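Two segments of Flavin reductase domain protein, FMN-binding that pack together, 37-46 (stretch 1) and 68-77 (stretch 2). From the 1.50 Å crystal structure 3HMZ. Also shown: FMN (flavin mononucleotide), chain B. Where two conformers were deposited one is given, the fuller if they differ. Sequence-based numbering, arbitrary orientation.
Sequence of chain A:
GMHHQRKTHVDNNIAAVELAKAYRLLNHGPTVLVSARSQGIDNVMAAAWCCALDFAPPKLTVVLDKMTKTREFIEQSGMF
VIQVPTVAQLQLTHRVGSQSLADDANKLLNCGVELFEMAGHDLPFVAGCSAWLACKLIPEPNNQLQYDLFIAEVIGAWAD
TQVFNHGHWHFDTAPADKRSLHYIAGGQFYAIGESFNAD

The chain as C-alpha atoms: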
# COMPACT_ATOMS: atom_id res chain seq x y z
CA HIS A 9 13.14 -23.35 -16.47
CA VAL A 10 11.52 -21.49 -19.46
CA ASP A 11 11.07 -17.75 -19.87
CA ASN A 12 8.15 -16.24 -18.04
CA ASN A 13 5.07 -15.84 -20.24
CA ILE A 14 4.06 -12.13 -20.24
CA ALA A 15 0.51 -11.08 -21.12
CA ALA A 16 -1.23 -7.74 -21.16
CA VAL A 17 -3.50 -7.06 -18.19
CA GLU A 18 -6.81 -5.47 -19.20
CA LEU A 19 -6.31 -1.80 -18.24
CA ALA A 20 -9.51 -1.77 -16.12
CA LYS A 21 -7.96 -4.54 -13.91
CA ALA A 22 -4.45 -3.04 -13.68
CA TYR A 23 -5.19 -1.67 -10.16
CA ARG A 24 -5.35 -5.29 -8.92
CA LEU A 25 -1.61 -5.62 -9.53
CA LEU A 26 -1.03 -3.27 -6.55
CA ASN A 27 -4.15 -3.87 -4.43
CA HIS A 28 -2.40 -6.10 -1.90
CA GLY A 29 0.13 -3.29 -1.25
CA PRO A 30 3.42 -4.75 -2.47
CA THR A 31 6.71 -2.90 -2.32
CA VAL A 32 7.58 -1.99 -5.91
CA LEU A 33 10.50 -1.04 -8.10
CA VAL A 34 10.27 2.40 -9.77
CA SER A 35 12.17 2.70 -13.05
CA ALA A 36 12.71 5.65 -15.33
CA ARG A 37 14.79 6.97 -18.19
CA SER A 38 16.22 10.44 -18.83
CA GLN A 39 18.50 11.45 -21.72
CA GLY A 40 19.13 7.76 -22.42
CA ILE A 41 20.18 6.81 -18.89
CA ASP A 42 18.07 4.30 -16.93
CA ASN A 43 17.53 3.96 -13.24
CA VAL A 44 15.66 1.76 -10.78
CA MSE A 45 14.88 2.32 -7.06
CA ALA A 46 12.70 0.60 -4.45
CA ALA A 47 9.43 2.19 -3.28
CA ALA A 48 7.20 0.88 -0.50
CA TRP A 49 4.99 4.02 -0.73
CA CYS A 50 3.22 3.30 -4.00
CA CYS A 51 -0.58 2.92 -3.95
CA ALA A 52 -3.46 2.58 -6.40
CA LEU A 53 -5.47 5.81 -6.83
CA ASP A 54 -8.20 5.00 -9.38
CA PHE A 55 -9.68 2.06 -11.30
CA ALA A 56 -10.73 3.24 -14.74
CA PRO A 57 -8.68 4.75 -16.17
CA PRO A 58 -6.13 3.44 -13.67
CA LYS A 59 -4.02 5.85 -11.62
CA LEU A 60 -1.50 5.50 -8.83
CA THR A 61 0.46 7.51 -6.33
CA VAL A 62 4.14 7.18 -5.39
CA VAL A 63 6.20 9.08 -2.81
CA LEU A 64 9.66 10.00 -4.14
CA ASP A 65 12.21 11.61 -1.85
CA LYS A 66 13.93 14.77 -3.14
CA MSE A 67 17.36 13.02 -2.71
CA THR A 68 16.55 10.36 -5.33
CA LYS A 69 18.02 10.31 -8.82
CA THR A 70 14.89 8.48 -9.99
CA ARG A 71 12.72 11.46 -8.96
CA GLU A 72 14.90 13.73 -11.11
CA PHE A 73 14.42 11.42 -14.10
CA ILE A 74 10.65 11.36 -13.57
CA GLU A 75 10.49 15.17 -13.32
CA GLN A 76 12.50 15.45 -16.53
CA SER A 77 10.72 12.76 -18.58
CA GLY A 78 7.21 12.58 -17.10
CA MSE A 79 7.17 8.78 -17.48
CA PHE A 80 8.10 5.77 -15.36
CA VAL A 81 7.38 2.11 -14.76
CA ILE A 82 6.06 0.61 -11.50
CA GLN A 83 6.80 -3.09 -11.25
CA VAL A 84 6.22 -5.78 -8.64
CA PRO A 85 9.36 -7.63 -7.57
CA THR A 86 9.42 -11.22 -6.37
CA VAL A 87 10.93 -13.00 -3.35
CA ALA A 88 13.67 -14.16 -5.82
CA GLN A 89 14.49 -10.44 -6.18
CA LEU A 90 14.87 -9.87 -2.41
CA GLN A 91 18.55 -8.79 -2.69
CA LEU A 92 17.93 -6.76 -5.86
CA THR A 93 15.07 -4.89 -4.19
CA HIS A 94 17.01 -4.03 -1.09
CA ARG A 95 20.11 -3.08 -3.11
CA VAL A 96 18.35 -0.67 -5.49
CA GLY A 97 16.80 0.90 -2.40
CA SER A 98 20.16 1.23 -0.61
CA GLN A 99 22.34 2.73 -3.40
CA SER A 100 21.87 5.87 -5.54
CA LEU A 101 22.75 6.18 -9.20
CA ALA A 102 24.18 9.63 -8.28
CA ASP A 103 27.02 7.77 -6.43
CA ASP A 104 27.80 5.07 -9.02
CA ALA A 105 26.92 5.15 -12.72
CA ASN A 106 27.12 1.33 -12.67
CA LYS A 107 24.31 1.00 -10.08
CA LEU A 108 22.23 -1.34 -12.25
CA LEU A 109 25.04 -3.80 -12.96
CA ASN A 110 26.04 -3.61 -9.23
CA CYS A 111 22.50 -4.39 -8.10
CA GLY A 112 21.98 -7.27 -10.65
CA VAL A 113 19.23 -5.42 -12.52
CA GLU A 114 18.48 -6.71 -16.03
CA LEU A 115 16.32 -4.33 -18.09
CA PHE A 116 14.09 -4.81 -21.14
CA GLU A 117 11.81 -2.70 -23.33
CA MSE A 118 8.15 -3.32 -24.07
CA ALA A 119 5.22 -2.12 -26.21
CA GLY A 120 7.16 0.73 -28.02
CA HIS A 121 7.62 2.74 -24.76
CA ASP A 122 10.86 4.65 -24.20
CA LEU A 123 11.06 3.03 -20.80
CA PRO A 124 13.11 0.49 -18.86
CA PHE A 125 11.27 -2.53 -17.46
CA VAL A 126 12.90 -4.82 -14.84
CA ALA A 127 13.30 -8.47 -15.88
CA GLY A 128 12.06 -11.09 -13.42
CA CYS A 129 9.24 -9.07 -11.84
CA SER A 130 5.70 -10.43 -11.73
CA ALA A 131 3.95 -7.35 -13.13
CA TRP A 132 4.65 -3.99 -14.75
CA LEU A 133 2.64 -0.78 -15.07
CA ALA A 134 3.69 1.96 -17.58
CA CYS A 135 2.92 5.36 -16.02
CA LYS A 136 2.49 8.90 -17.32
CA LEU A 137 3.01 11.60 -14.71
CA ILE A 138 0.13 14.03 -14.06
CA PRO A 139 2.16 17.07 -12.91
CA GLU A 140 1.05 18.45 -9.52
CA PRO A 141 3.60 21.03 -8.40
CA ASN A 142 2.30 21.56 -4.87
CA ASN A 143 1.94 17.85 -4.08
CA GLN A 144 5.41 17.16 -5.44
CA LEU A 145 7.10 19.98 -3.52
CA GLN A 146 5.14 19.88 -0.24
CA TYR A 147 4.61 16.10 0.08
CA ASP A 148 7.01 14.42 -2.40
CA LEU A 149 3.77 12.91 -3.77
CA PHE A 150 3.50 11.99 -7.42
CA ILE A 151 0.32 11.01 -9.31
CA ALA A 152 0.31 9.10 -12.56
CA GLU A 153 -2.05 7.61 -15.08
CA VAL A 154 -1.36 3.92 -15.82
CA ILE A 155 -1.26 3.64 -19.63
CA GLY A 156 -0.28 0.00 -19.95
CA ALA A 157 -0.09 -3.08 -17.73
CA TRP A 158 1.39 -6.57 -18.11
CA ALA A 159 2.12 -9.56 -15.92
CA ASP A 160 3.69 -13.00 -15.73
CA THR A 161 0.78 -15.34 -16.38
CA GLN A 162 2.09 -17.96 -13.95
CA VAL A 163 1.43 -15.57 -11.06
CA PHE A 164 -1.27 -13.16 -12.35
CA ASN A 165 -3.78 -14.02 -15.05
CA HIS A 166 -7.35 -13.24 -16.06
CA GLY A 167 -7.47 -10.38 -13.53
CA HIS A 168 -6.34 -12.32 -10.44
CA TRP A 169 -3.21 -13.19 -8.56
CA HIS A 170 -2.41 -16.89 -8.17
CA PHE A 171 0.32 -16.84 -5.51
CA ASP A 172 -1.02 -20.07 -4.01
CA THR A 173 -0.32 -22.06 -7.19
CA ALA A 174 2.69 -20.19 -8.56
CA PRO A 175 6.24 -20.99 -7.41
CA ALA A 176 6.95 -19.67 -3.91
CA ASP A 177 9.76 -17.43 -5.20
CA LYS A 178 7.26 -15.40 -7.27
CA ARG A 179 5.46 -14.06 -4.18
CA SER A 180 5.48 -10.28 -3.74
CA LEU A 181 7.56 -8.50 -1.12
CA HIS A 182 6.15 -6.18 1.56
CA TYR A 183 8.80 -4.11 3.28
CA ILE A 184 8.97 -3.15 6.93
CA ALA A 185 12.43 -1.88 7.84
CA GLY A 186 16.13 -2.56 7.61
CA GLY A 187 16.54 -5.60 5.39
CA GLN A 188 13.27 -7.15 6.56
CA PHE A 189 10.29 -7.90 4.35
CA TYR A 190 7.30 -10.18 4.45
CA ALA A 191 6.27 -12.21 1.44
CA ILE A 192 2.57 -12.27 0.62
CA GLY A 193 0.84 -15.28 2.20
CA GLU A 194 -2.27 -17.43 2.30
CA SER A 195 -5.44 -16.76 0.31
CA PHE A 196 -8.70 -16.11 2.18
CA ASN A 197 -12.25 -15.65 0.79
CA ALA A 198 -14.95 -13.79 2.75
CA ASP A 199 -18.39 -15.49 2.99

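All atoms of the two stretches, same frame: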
# COMPACT_ATOMS: atom_id res chain seq x y z
N ARG A 37 13.76 6.63 -17.24
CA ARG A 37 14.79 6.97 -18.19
C ARG A 37 14.85 8.48 -18.42
O ARG A 37 13.82 9.13 -18.57
CB ARG A 37 14.48 6.30 -19.50
CG ARG A 37 15.51 6.50 -20.62
CD ARG A 37 15.10 5.68 -21.82
NE ARG A 37 15.32 4.25 -21.54
CZ ARG A 37 14.99 3.23 -22.32
NH1 ARG A 37 14.38 3.39 -23.48
NH2 ARG A 37 15.29 2.01 -21.92
N SER A 38 16.06 9.02 -18.49
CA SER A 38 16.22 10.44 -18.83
C SER A 38 17.51 10.58 -19.63
O SER A 38 18.57 10.10 -19.18
CB SER A 38 16.27 11.32 -17.61
OG SER A 38 16.28 12.70 -18.01
N GLN A 39 17.38 11.21 -20.80
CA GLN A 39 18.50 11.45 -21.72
C GLN A 39 19.31 10.16 -21.93
O GLN A 39 20.55 10.12 -21.87
CB GLN A 39 19.32 12.66 -21.23
CG GLN A 39 18.51 13.94 -21.30
CD GLN A 39 17.95 14.20 -22.69
OE1 GLN A 39 16.78 14.58 -22.85
NE2 GLN A 39 18.76 13.96 -23.71
N GLY A 40 18.56 9.08 -22.17
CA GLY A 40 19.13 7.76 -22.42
C GLY A 40 19.72 6.96 -21.28
O GLY A 40 20.25 5.88 -21.53
N ILE A 41 19.63 7.47 -20.06
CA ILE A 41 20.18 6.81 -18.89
C ILE A 41 18.98 6.25 -18.11
O ILE A 41 17.99 6.94 -17.91
CB ILE A 41 20.95 7.78 -17.97
CG1 ILE A 41 22.07 8.53 -18.76
CG2 ILE A 41 21.51 7.03 -16.76
CD1 ILE A 41 23.14 7.59 -19.29
N ASP A 42 19.11 5.01 -17.69
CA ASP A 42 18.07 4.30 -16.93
C ASP A 42 18.40 4.24 -15.46
O ASP A 42 19.57 4.23 -15.05
CB ASP A 42 17.92 2.87 -17.49
CG ASP A 42 17.35 2.84 -18.88
OD1 ASP A 42 16.43 3.61 -19.16
OD2 ASP A 42 17.76 2.00 -19.71
N ASN A 43 17.36 4.15 -14.65
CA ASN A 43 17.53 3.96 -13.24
C ASN A 43 16.36 3.16 -12.66
O ASN A 43 15.29 3.10 -13.25
CB ASN A 43 17.67 5.26 -12.47
CG ASN A 43 18.36 5.08 -11.14
OD1 ASN A 43 19.06 4.09 -10.91
ND2 ASN A 43 18.18 6.07 -10.26
N VAL A 44 16.64 2.53 -11.54
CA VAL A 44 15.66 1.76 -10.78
C VAL A 44 15.92 2.05 -9.28
O VAL A 44 17.05 2.04 -8.83
CB VAL A 44 15.80 0.23 -11.04
CG1 VAL A 44 14.73 -0.58 -10.22
CG2 VAL A 44 15.79 -0.11 -12.55
N MSE A 45 14.84 2.25 -8.52
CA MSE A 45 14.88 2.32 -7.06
C MSE A 45 13.72 1.50 -6.48
O MSE A 45 12.83 1.09 -7.21
CB MSE A 45 14.78 3.76 -6.56
CG MSE A 45 13.48 4.48 -6.92
SE MSE A 45 13.29 6.19 -6.07
CE MSE A 45 11.94 5.79 -4.76
N ALA A 46 13.78 1.28 -5.17
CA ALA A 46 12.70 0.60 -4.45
C ALA A 46 11.74 1.65 -3.87
O ALA A 46 12.18 2.73 -3.42
CB ALA A 46 13.23 -0.28 -3.34
N THR A 68 16.41 11.45 -4.36
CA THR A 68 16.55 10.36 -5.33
C THR A 68 16.81 10.78 -6.76
O THR A 68 16.21 11.73 -7.27
CB THR A 68 15.35 9.39 -5.31
OG1 THR A 68 14.18 10.01 -5.84
CG2 THR A 68 15.09 8.83 -3.94
N LYS A 69 17.73 10.07 -7.41
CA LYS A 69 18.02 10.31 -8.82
C LYS A 69 16.80 9.93 -9.66
O LYS A 69 16.46 10.61 -10.60
CB LYS A 69 19.27 9.56 -9.29
CG LYS A 69 19.68 9.83 -10.75
CD LYS A 69 19.99 11.31 -11.05
CE LYS A 69 21.19 11.80 -10.35
NZ LYS A 69 21.55 13.18 -10.97
N THR A 70 16.09 8.88 -9.25
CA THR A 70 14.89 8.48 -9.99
C THR A 70 13.84 9.59 -10.06
O THR A 70 13.24 9.81 -11.10
CB THR A 70 14.29 7.16 -9.43
OG1 THR A 70 15.31 6.17 -9.39
CG2 THR A 70 13.18 6.67 -10.33
N ARG A 71 13.65 10.32 -8.95
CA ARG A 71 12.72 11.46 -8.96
C ARG A 71 13.11 12.48 -10.04
O ARG A 71 12.26 13.00 -10.78
CB ARG A 71 12.68 12.11 -7.61
CG ARG A 71 11.88 13.39 -7.60
CD ARG A 71 11.73 13.89 -6.23
NE ARG A 71 11.14 15.24 -6.23
CZ ARG A 71 10.37 15.75 -5.28
NH1 ARG A 71 10.03 15.02 -4.21
NH2 ARG A 71 9.91 17.01 -5.40
N GLU A 72 14.41 12.78 -10.10
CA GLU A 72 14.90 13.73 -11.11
C GLU A 72 14.53 13.26 -12.52
O GLU A 72 14.03 14.04 -13.35
CB GLU A 72 16.41 13.88 -10.97
CG GLU A 72 17.07 14.86 -11.96
CD GLU A 72 18.55 14.84 -11.80
OE1 GLU A 72 19.00 14.97 -10.64
OE2 GLU A 72 19.24 14.63 -12.86
N PHE A 73 14.74 11.98 -12.79
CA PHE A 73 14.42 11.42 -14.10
C PHE A 73 12.94 11.53 -14.42
O PHE A 73 12.56 11.80 -15.57
CB PHE A 73 14.88 9.96 -14.18
CG PHE A 73 16.35 9.75 -14.36
CD1 PHE A 73 17.30 10.79 -14.24
CD2 PHE A 73 16.81 8.46 -14.63
CE1 PHE A 73 18.65 10.53 -14.43
CE2 PHE A 73 18.19 8.21 -14.81
CZ PHE A 73 19.09 9.25 -14.68
N ILE A 74 12.11 11.24 -13.40
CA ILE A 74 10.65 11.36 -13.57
C ILE A 74 10.21 12.81 -13.85
O ILE A 74 9.36 13.04 -14.69
CB ILE A 74 9.90 10.71 -12.39
CG1 ILE A 74 10.14 9.20 -12.49
CG2 ILE A 74 8.41 11.02 -12.47
CD1 ILE A 74 9.63 8.38 -11.30
N GLU A 75 10.80 13.75 -13.13
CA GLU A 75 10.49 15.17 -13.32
C GLU A 75 10.88 15.60 -14.72
O GLU A 75 10.15 16.36 -15.34
CB GLU A 75 11.21 16.00 -12.28
CG GLU A 75 10.63 15.87 -10.86
CD GLU A 75 11.55 16.38 -9.78
OE1 GLU A 75 12.78 16.49 -9.99
OE2 GLU A 75 11.05 16.67 -8.67
N GLN A 76 12.01 15.09 -15.21
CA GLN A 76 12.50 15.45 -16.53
C GLN A 76 11.70 14.79 -17.65
O GLN A 76 11.36 15.42 -18.62
CB GLN A 76 13.99 15.15 -16.63
CG GLN A 76 14.87 16.01 -15.73
CD GLN A 76 16.31 15.52 -15.59
OE1 GLN A 76 16.67 14.41 -16.02
NE2 GLN A 76 17.15 16.35 -14.97
N SER A 77 11.39 13.50 -17.52
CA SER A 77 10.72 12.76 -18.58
C SER A 77 9.20 12.64 -18.52
O SER A 77 8.57 12.38 -19.55
CB SER A 77 11.33 11.35 -18.67
OG SER A 77 10.91 10.58 -17.55
N1 FMN B . 12.39 6.03 -1.31
C2 FMN B . 11.32 6.83 -1.65
O2 FMN B . 11.53 7.97 -2.04
N3 FMN B . 10.05 6.31 -1.56
C4 FMN B . 9.78 5.04 -1.12
O4 FMN B . 8.59 4.66 -1.05
C4A FMN B . 10.89 4.25 -0.77
N5 FMN B . 10.71 2.95 -0.33
C5A FMN B . 11.78 2.08 -0.16
C6 FMN B . 11.57 0.72 0.11
C7 FMN B . 12.63 -0.16 0.30
C7M FMN B . 12.39 -1.61 0.56
C8 FMN B . 13.94 0.34 0.23
C8M FMN B . 15.13 -0.56 0.44
C9 FMN B . 14.13 1.69 -0.04
C9A FMN B . 13.09 2.59 -0.24
N10 FMN B . 13.27 3.94 -0.53
C10 FMN B . 12.19 4.74 -0.86
C1' FMN B . 14.63 4.53 -0.75
C2' FMN B . 15.10 4.59 -2.21
O2' FMN B . 14.81 3.37 -2.92
C3' FMN B . 16.59 4.86 -2.17
O3' FMN B . 16.80 6.16 -1.62
C4' FMN B . 17.32 4.64 -3.51
O4' FMN B . 18.70 4.48 -3.21
C5' FMN B . 17.14 5.76 -4.51
O5' FMN B . 17.93 5.44 -5.66
P FMN B . 18.24 6.55 -6.76
O1P FMN B . 19.24 5.86 -7.67
O2P FMN B . 16.97 6.96 -7.46
O3P FMN B . 18.83 7.75 -6.07
O HOH W 1 11.27 7.79 -17.94

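Phe73 covers the most surface in this contact. It sits on the helix 69-77, which packs across a β-hairpin whose two strands are joined by a type I' turn from Ser38 to Ile41. The turn is closed by two backbone hydrogen bonds, Ser38 N to Ile41 O (2.9 Å) and Ile41 N to Ser38 O (3.0 Å). The Phe73 ring is buried against both strands. Ser38 CB lies over one ring face, 3.9 Å from the centroid and 26° off the normal, a CH-pi contact. Ile41 adds an apolar contact, CG2 to Phe73 CZ at 3.9 Å. Asn43 CB lies 3.8 Å from Phe73 CE2.

Ser38 is the second main residue. Its CB points toward the helix, and its hydroxyl donates a hydrogen bond to the side chain of Gln76, OG to OE1 at 2.7 Å. This is the one direct hydrogen bond between the stretches. One side chain therefore makes both a ring contact and a polar contact. Nearby, water 1 bridges the stretches: it accepts from Arg37 N (2.8 Å) and donates to Ser77 OG (2.8 Å).

Asn43 is the third. Its ND2 is 3.0 Å from Thr70 OG1, but the angle is poor and the two are not hydrogen-bonded. Both atoms instead donate to the FMN phosphate: Asn43 ND2 to O1P at 2.8 Å, and Thr70 OG1 to O2P at 2.7 Å. The phosphate thus links strand and helix. Backbone amides at the helix start also bind it, Lys69 N to O3P (2.9 Å) and Thr70 N to O2P (2.8 Å). Thr68 caps this helix by accepting from Arg71 N at OG1 (3.2 Å). Selenomethionine Met45 packs beside this site, with SE 3.8 Å from Thr68 CG2 and CE 3.3 Å from FMN C2.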